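Concanavalin B (Canavalia ensiformis, PDB 6CAF) may bind carbohydrate as a chitinase-like seed protein of the glycosyl hydrolase 18 family. Local coordinates at residues A[106-111]-A[128-133]; A[151-156]-A[162-167]; A[170-175]-A[182-187]. One frame throughout, in Å; residues are numbered along the deposited sequence. Where two conformers were deposited one is given.

Contact 1 (A[106-111]-A[128-133])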
# COMPACT_ATOMS: atom_id res chain seq x y z
N LEU A 106 -2.42 -7.73 1.51
CA LEU A 106 -3.74 -7.46 0.97
C LEU A 106 -4.10 -6.01 1.21
O LEU A 106 -4.04 -5.54 2.35
CB LEU A 106 -4.80 -8.36 1.62
CG LEU A 106 -6.21 -8.17 1.09
CD1 LEU A 106 -6.35 -8.61 -0.35
CD2 LEU A 106 -7.19 -8.90 1.98
N ALA A 107 -4.46 -5.31 0.14
CA ALA A 107 -4.91 -3.93 0.27
C ALA A 107 -6.43 -3.86 0.37
O ALA A 107 -7.16 -4.39 -0.48
CB ALA A 107 -4.44 -3.10 -0.90
N LEU A 108 -6.90 -3.17 1.41
CA LEU A 108 -8.29 -2.85 1.58
C LEU A 108 -8.59 -1.53 0.93
O LEU A 108 -7.81 -0.58 1.04
CB LEU A 108 -8.60 -2.69 3.09
CG LEU A 108 -8.12 -3.77 4.03
CD1 LEU A 108 -8.52 -3.45 5.45
CD2 LEU A 108 -8.69 -5.12 3.62
N GLY A 109 -9.78 -1.45 0.31
CA GLY A 109 -10.30 -0.16 -0.11
C GLY A 109 -10.00 0.12 -1.57
O GLY A 109 -10.42 -0.63 -2.45
N GLY A 110 -9.26 1.20 -1.82
CA GLY A 110 -8.91 1.62 -3.16
C GLY A 110 -9.89 2.62 -3.74
O GLY A 110 -10.76 3.15 -3.05
N PRO A 111 -9.75 2.91 -5.02
CA PRO A 111 -10.51 3.99 -5.65
C PRO A 111 -11.94 3.65 -6.03
O PRO A 111 -12.68 4.53 -6.43
CB PRO A 111 -9.71 4.30 -6.91
CG PRO A 111 -8.97 3.04 -7.20
CD PRO A 111 -8.65 2.42 -5.88
N GLU A 128 -10.94 -10.45 12.41
CA GLU A 128 -10.87 -11.90 12.54
C GLU A 128 -10.92 -12.58 11.19
O GLU A 128 -10.18 -13.53 10.93
CB GLU A 128 -11.99 -12.41 13.45
CG GLU A 128 -11.75 -12.10 14.94
CD GLU A 128 -10.65 -12.94 15.55
OE1 GLU A 128 -10.60 -14.18 15.25
OE2 GLU A 128 -9.87 -12.44 16.38
N TYR A 129 -11.82 -12.11 10.34
CA TYR A 129 -11.90 -12.65 8.98
C TYR A 129 -10.56 -12.52 8.25
O TYR A 129 -10.07 -13.49 7.63
CB TYR A 129 -13.02 -11.95 8.22
CG TYR A 129 -12.97 -12.13 6.70
CD1 TYR A 129 -13.49 -13.19 6.06
CD2 TYR A 129 -12.34 -11.16 5.93
CE1 TYR A 129 -13.42 -13.29 4.64
CE2 TYR A 129 -12.24 -11.22 4.59
CZ TYR A 129 -12.77 -12.25 3.92
OH TYR A 129 -12.55 -12.13 2.52
N LEU A 130 -9.97 -11.33 8.34
CA LEU A 130 -8.69 -11.14 7.69
C LEU A 130 -7.63 -12.09 8.24
O LEU A 130 -6.83 -12.68 7.49
CB LEU A 130 -8.24 -9.69 7.77
CG LEU A 130 -9.15 -8.70 7.03
CD1 LEU A 130 -8.81 -7.29 7.41
CD2 LEU A 130 -9.03 -8.88 5.54
N HIS A 131 -7.64 -12.26 9.56
CA HIS A 131 -6.67 -13.13 10.15
C HIS A 131 -6.87 -14.61 9.75
O HIS A 131 -5.92 -15.28 9.33
CB HIS A 131 -6.66 -12.97 11.66
CG HIS A 131 -5.60 -13.76 12.31
ND1 HIS A 131 -5.85 -14.91 13.01
CD2 HIS A 131 -4.26 -13.60 12.30
CE1 HIS A 131 -4.71 -15.41 13.46
NE2 HIS A 131 -3.73 -14.64 13.03
N THR A 132 -8.11 -15.08 9.90
CA THR A 132 -8.43 -16.45 9.63
C THR A 132 -8.17 -16.83 8.19
O THR A 132 -7.65 -17.91 7.90
CB THR A 132 -9.90 -16.73 10.01
OG1 THR A 132 -10.06 -16.48 11.40
CG2 THR A 132 -10.31 -18.12 9.62
N TYR A 133 -8.55 -15.92 7.28
CA TYR A 133 -8.58 -16.26 5.87
C TYR A 133 -7.41 -15.72 5.06
O TYR A 133 -7.21 -16.20 3.94
CB TYR A 133 -9.92 -15.86 5.25
CG TYR A 133 -11.05 -16.66 5.77
CD1 TYR A 133 -11.30 -17.95 5.29
CD2 TYR A 133 -11.87 -16.19 6.77
CE1 TYR A 133 -12.34 -18.72 5.79
CE2 TYR A 133 -12.90 -16.97 7.28
CZ TYR A 133 -13.16 -18.22 6.77
OH TYR A 133 -14.19 -18.99 7.30

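Contact 2 (A[151-156]-A[162-167])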
# COMPACT_ATOMS: atom_id res chain seq x y z
N ILE A 151 -1.60 -6.21 6.00
CA ILE A 151 -2.85 -5.62 5.56
C ILE A 151 -2.58 -4.14 5.37
O ILE A 151 -2.05 -3.46 6.27
CB ILE A 151 -3.99 -5.80 6.59
CG1 ILE A 151 -4.24 -7.28 6.89
CG2 ILE A 151 -5.25 -5.09 6.13
CD1 ILE A 151 -4.72 -8.14 5.75
N HIS A 152 -2.97 -3.64 4.18
CA HIS A 152 -2.74 -2.27 3.77
C HIS A 152 -4.07 -1.52 3.67
O HIS A 152 -4.99 -1.93 2.97
CB HIS A 152 -2.03 -2.27 2.44
CG HIS A 152 -1.74 -0.94 1.86
ND1 HIS A 152 -0.98 -0.01 2.51
CD2 HIS A 152 -2.01 -0.44 0.64
CE1 HIS A 152 -0.81 1.03 1.71
NE2 HIS A 152 -1.41 0.78 0.57
N PHE A 153 -4.17 -0.42 4.43
CA PHE A 153 -5.39 0.37 4.52
C PHE A 153 -5.36 1.48 3.47
O PHE A 153 -4.92 2.60 3.74
CB PHE A 153 -5.50 1.00 5.91
CG PHE A 153 -5.95 0.09 7.02
CD1 PHE A 153 -5.31 -1.10 7.30
CD2 PHE A 153 -6.98 0.51 7.86
CE1 PHE A 153 -5.71 -1.86 8.37
CE2 PHE A 153 -7.34 -0.23 8.95
CZ PHE A 153 -6.73 -1.43 9.19
N ASP A 154 -5.87 1.20 2.27
CA ASP A 154 -5.90 2.21 1.21
C ASP A 154 -7.28 2.86 1.21
O ASP A 154 -8.10 2.71 0.29
CB ASP A 154 -5.53 1.61 -0.15
CG ASP A 154 -5.13 2.63 -1.17
OD1 ASP A 154 -5.33 3.84 -0.95
OD2 ASP A 154 -4.64 2.21 -2.24
N ILE A 155 -7.55 3.57 2.30
CA ILE A 155 -8.89 4.03 2.57
C ILE A 155 -9.05 5.42 1.98
O ILE A 155 -8.83 6.44 2.63
CB ILE A 155 -9.19 3.99 4.08
CG1 ILE A 155 -8.88 2.59 4.68
CG2 ILE A 155 -10.61 4.43 4.38
CD1 ILE A 155 -9.52 1.45 3.96
N GLN A 156 -9.40 5.45 0.70
CA GLN A 156 -9.41 6.68 -0.03
C GLN A 156 -10.79 7.16 -0.42
O GLN A 156 -10.98 8.35 -0.67
CB GLN A 156 -8.43 6.66 -1.21
CG GLN A 156 -8.36 5.49 -2.08
CD GLN A 156 -7.58 5.74 -3.31
OE1 GLN A 156 -8.07 6.34 -4.24
NE2 GLN A 156 -6.33 5.30 -3.32
N LEU A 162 -15.55 6.59 9.94
CA LEU A 162 -15.54 5.98 11.24
C LEU A 162 -15.00 4.55 11.18
O LEU A 162 -15.01 3.90 10.15
CB LEU A 162 -16.95 5.99 11.85
CG LEU A 162 -17.50 7.35 12.24
CD1 LEU A 162 -18.88 7.18 12.84
CD2 LEU A 162 -16.61 8.09 13.20
N ASN A 163 -14.54 4.08 12.33
CA ASN A 163 -14.23 2.68 12.57
C ASN A 163 -12.98 2.13 11.89
O ASN A 163 -12.63 0.99 12.13
CB ASN A 163 -15.44 1.79 12.32
CG ASN A 163 -16.56 2.11 13.28
OD1 ASN A 163 -16.39 1.98 14.48
ND2 ASN A 163 -17.66 2.62 12.76
N TRP A 164 -12.25 2.94 11.12
CA TRP A 164 -10.97 2.48 10.59
C TRP A 164 -9.94 2.34 11.70
O TRP A 164 -9.10 1.43 11.68
CB TRP A 164 -10.47 3.43 9.48
CG TRP A 164 -11.44 3.49 8.36
CD1 TRP A 164 -12.24 4.53 8.04
CD2 TRP A 164 -11.80 2.42 7.49
NE1 TRP A 164 -13.08 4.17 7.03
CE2 TRP A 164 -12.84 2.87 6.68
CE3 TRP A 164 -11.35 1.09 7.32
CZ2 TRP A 164 -13.43 2.06 5.70
CZ3 TRP A 164 -11.92 0.31 6.37
CH2 TRP A 164 -12.96 0.80 5.58
N ASP A 165 -10.01 3.24 12.68
CA ASP A 165 -9.22 3.09 13.88
C ASP A 165 -9.55 1.81 14.61
O ASP A 165 -8.65 1.09 15.03
CB ASP A 165 -9.27 4.33 14.80
CG ASP A 165 -10.67 4.74 15.21
OD1 ASP A 165 -11.69 4.27 14.67
OD2 ASP A 165 -10.73 5.60 16.10
N ASN A 166 -10.82 1.48 14.74
CA ASN A 166 -11.20 0.24 15.40
C ASN A 166 -10.69 -0.99 14.63
O ASN A 166 -10.22 -1.94 15.23
CB ASN A 166 -12.72 0.19 15.59
CG ASN A 166 -13.19 1.19 16.62
OD1 ASN A 166 -12.49 1.40 17.62
ND2 ASN A 166 -14.35 1.81 16.38
N LEU A 167 -10.79 -0.96 13.30
CA LEU A 167 -10.30 -2.09 12.51
C LEU A 167 -8.81 -2.30 12.76
O LEU A 167 -8.32 -3.43 12.95
CB LEU A 167 -10.61 -1.87 11.05
CG LEU A 167 -10.12 -2.97 10.11
CD1 LEU A 167 -10.68 -4.33 10.44
CD2 LEU A 167 -10.42 -2.61 8.66

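Contact 3 (A[170-175]-A[182-187])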
# COMPACT_ATOMS: atom_id res chain seq x y z
N GLU A 170 -8.18 -3.69 16.24
CA GLU A 170 -8.50 -5.09 16.36
C GLU A 170 -7.46 -5.98 15.69
O GLU A 170 -7.09 -7.03 16.21
CB GLU A 170 -9.92 -5.39 15.85
CG GLU A 170 -11.02 -4.69 16.62
CD GLU A 170 -11.18 -4.99 18.09
OE1 GLU A 170 -10.52 -5.88 18.64
OE2 GLU A 170 -12.03 -4.30 18.71
N LEU A 171 -6.97 -5.55 14.52
CA LEU A 171 -5.89 -6.29 13.88
C LEU A 171 -4.62 -6.27 14.74
O LEU A 171 -3.93 -7.29 14.86
CB LEU A 171 -5.61 -5.74 12.48
CG LEU A 171 -6.60 -6.14 11.43
CD1 LEU A 171 -6.46 -5.25 10.20
CD2 LEU A 171 -6.44 -7.59 11.03
N TYR A 172 -4.31 -5.11 15.29
CA TYR A 172 -3.15 -4.98 16.12
C TYR A 172 -3.22 -5.91 17.35
O TYR A 172 -2.25 -6.56 17.73
CB TYR A 172 -3.01 -3.53 16.54
CG TYR A 172 -1.71 -3.35 17.24
CD1 TYR A 172 -0.52 -3.19 16.50
CD2 TYR A 172 -1.63 -3.37 18.55
CE1 TYR A 172 0.70 -3.09 17.12
CE2 TYR A 172 -0.40 -3.25 19.22
CZ TYR A 172 0.75 -3.10 18.48
OH TYR A 172 2.00 -3.00 19.03
N GLN A 173 -4.40 -6.00 17.94
CA GLN A 173 -4.57 -6.86 19.10
C GLN A 173 -4.41 -8.33 18.73
O GLN A 173 -3.82 -9.11 19.49
CB GLN A 173 -5.91 -6.60 19.79
CG GLN A 173 -5.99 -5.24 20.48
CD GLN A 173 -4.96 -5.10 21.58
OE1 GLN A 173 -4.65 -6.07 22.27
NE2 GLN A 173 -4.41 -3.90 21.74
N ILE A 174 -4.93 -8.73 17.59
CA ILE A 174 -4.80 -10.10 17.10
C ILE A 174 -3.31 -10.43 16.93
O ILE A 174 -2.88 -11.56 17.21
CB ILE A 174 -5.62 -10.31 15.79
CG1 ILE A 174 -7.11 -10.38 16.09
CG2 ILE A 174 -5.16 -11.58 15.06
CD1 ILE A 174 -7.96 -10.18 14.83
N LYS A 175 -2.54 -9.49 16.41
CA LYS A 175 -1.16 -9.73 16.20
C LYS A 175 -0.51 -10.07 17.53
O LYS A 175 0.33 -10.96 17.61
CB LYS A 175 -0.55 -8.48 15.54
CG LYS A 175 0.92 -8.45 15.33
CD LYS A 175 1.20 -7.14 14.56
CE LYS A 175 2.61 -6.61 14.64
NZ LYS A 175 2.78 -5.73 13.43
N PHE A 182 2.75 -10.21 11.07
CA PHE A 182 2.20 -9.46 9.96
C PHE A 182 2.27 -7.97 10.25
O PHE A 182 2.25 -7.53 11.40
CB PHE A 182 0.79 -9.92 9.53
CG PHE A 182 -0.29 -9.68 10.55
CD1 PHE A 182 -0.91 -8.45 10.66
CD2 PHE A 182 -0.71 -10.69 11.37
CE1 PHE A 182 -1.91 -8.26 11.58
CE2 PHE A 182 -1.70 -10.50 12.29
CZ PHE A 182 -2.31 -9.29 12.39
N LEU A 183 2.34 -7.23 9.16
CA LEU A 183 2.48 -5.79 9.21
C LEU A 183 1.16 -5.11 8.88
O LEU A 183 0.25 -5.68 8.27
CB LEU A 183 3.53 -5.35 8.18
CG LEU A 183 4.90 -5.93 8.45
CD1 LEU A 183 5.81 -5.79 7.23
CD2 LEU A 183 5.55 -5.30 9.67
N LEU A 184 1.07 -3.86 9.32
CA LEU A 184 -0.10 -3.03 9.11
C LEU A 184 0.36 -1.74 8.46
O LEU A 184 1.30 -1.08 8.93
CB LEU A 184 -0.80 -2.77 10.43
CG LEU A 184 -1.41 -4.03 11.02
CD1 LEU A 184 -1.69 -3.90 12.49
CD2 LEU A 184 -2.65 -4.43 10.26
N SER A 185 -0.28 -1.34 7.37
CA SER A 185 0.13 -0.12 6.67
C SER A 185 -1.07 0.66 6.20
O SER A 185 -2.19 0.14 6.19
CB SER A 185 1.03 -0.46 5.51
OG SER A 185 0.41 -1.25 4.57
N ALA A 186 -0.82 1.91 5.82
CA ALA A 186 -1.87 2.81 5.37
C ALA A 186 -1.40 3.63 4.20
O ALA A 186 -0.20 3.87 4.05
CB ALA A 186 -2.28 3.74 6.47
N ALA A 187 -2.37 4.11 3.41
CA ALA A 187 -2.08 5.03 2.29
C ALA A 187 -2.99 6.26 2.39
O ALA A 187 -3.97 6.38 1.65
CB ALA A 187 -2.25 4.35 0.95

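Contact 1 (A[106-111]-A[128-133])
Leu106, on strand 103-109, meets Leu130 of helix 120-135 by methyl alone: CD2 of Leu106 lies 4.0 Å from CD2 of Leu130. With CG anti to its own N (chi1 -178°), Leu106 extends toward the helix and crosses Leu130 at about a right angle. Ala107 follows with its small CB on the other side of the sheet, against Ser59 and Phe60 of the neighbouring strand 55-64. Leu108 turns back to the helix, and its CD2 is 4.2 Å from the same Leu130 methyl, CD2, which is therefore shared by two strand residues. This two-to-one meeting belongs to the wall of a TIM barrel, the fold of glycosyl hydrolase family 18, where every second strand residue faces the surrounding helices. Branched aliphatic side chains suit such a layer, since they bring no polar atom that has to be satisfied in it. Ile151 of strand 150-154 touches both strand leucines, and Leu167 of helix 164-178 also packs on Leu108. Past Leu108 the segment no longer meets the helix; Gly109 has phi 96° and psi -119°, angles at which a CB would press on the carbonyl O of Leu108.

Contact 2 (A[151-156]-A[162-167])
A methyl group seated over the five-membered ring of an indole is the striking feature here: CG2 of Ile155 lies 3.7 Å from the centroid of that ring of Trp164, 17° off the ring normal, in a CH-pi contact. The rest of the isoleucine spreads over the six-membered ring, with CD1 3.6 Å from Trp164 CZ3. With CG1 anti to the carbonyl carbon (chi1 -52°) and CG2 anti to the backbone N, the two branches diverge from CB, and each serves one ring of the indole. A beta-branched residue thus suits a broad, flat partner. The polar edge of that partner is satisfied too, for Trp164 NE1 donates a hydrogen bond to Asp160 O in the connecting loop.

Two residues earlier on the strand, Phe153 reaches the first turn of the helix. Its CE2 comes edge-on to the carbonyl O of Trp164 at 3.6 Å, while CZ rests 3.8 Å from CG of Leu167, whose side chain it crosses obliquely. Phe206 meets the phenylalanine ring edge to face, so the ring touches both the helix and an aromatic neighbour. On the far side of the strand, His152 is hydrogen-bonded through ND1 to Ser185 OG and through NE2 to Tyr35 OH. Strand 150-154, the connecting loop and the start of helix 164-178 form the opening half of a beta-alpha-beta unit of the TIM barrel.

Contact 3 (A[170-175]-A[182-187])
Lys175 lies stretched across Phe182, so that one lysine makes both an apolar and a polar contact with the same residue. Its CG stands anti to the backbone N and the chain stays extended beyond it. That CG lies over one face of the phenylalanine ring, while CB of Lys175 comes 3.7 Å from Phe182 CZ at the rim, and the ammonium group runs on past the ring to the backbone. There NZ donates a hydrogen bond of 2.8 Å to Phe182 O, arriving in the carbonyl plane at a C=O...N angle of 156°. Asp207 adds a long, weak ion pair to this amine. A lysine suits this partly exposed place because its methylenes can cover a ring while its charge reaches a polar atom. An alanine here takes away everything beyond CB, which would probably leave Phe182 O without its charged donor and the ring less firmly held on that face.

The phenylalanine holds CG between its backbone N and carbonyl carbon (chi1 66°), which swings the ring back toward the helix. The ring edge then meets Leu171 O, 3.6 Å from CZ.

Leu184 points at the helix and splits its two methyls. CD2 lies 3.9 Å from CD1 of Leu171, whose side chain slants across it; CD1 sits at the edge of the Tyr172 ring, 4.2 Å from Tyr172 CD1. Tyr172 starts away from the strand, and its ring stacks on His205. Leucine's forked end lets Leu184 touch both helix residues at once.

The 170-175 part of the helix and strand 183-186 run nearly antiparallel, at 162°, their axes 9.7 Å apart at closest. This is the returning half of a beta-alpha-beta crossover, in which the helix leads back down the outside of the TIM barrel to the next parallel strand.

Overall arrangement
All three contacts press helices on the outside of the barrel against neighbouring parallel strands. Contacts 1 and 2 are buried, whereas contact 3 is only partly so. The chemistry follows: contact 1 is purely aliphatic, contact 2 adds aromatic rings, and contact 3 keeps aromatic rings but adds a charged lysine on a backbone carbonyl. Contacts 2 and 3 share helix 164-178, one using its start and the other a later part, and their strands are joined by the probable hydrogen bond from Phe153 N to Ser185 O. Contact 1 belongs to the preceding helix, yet its strand is likewise hydrogen-bonded to that of contact 2 through Leu108 N and His152 O. Between the helices, His131 packs against Ile174. The three centres lie about 10 Å from one another.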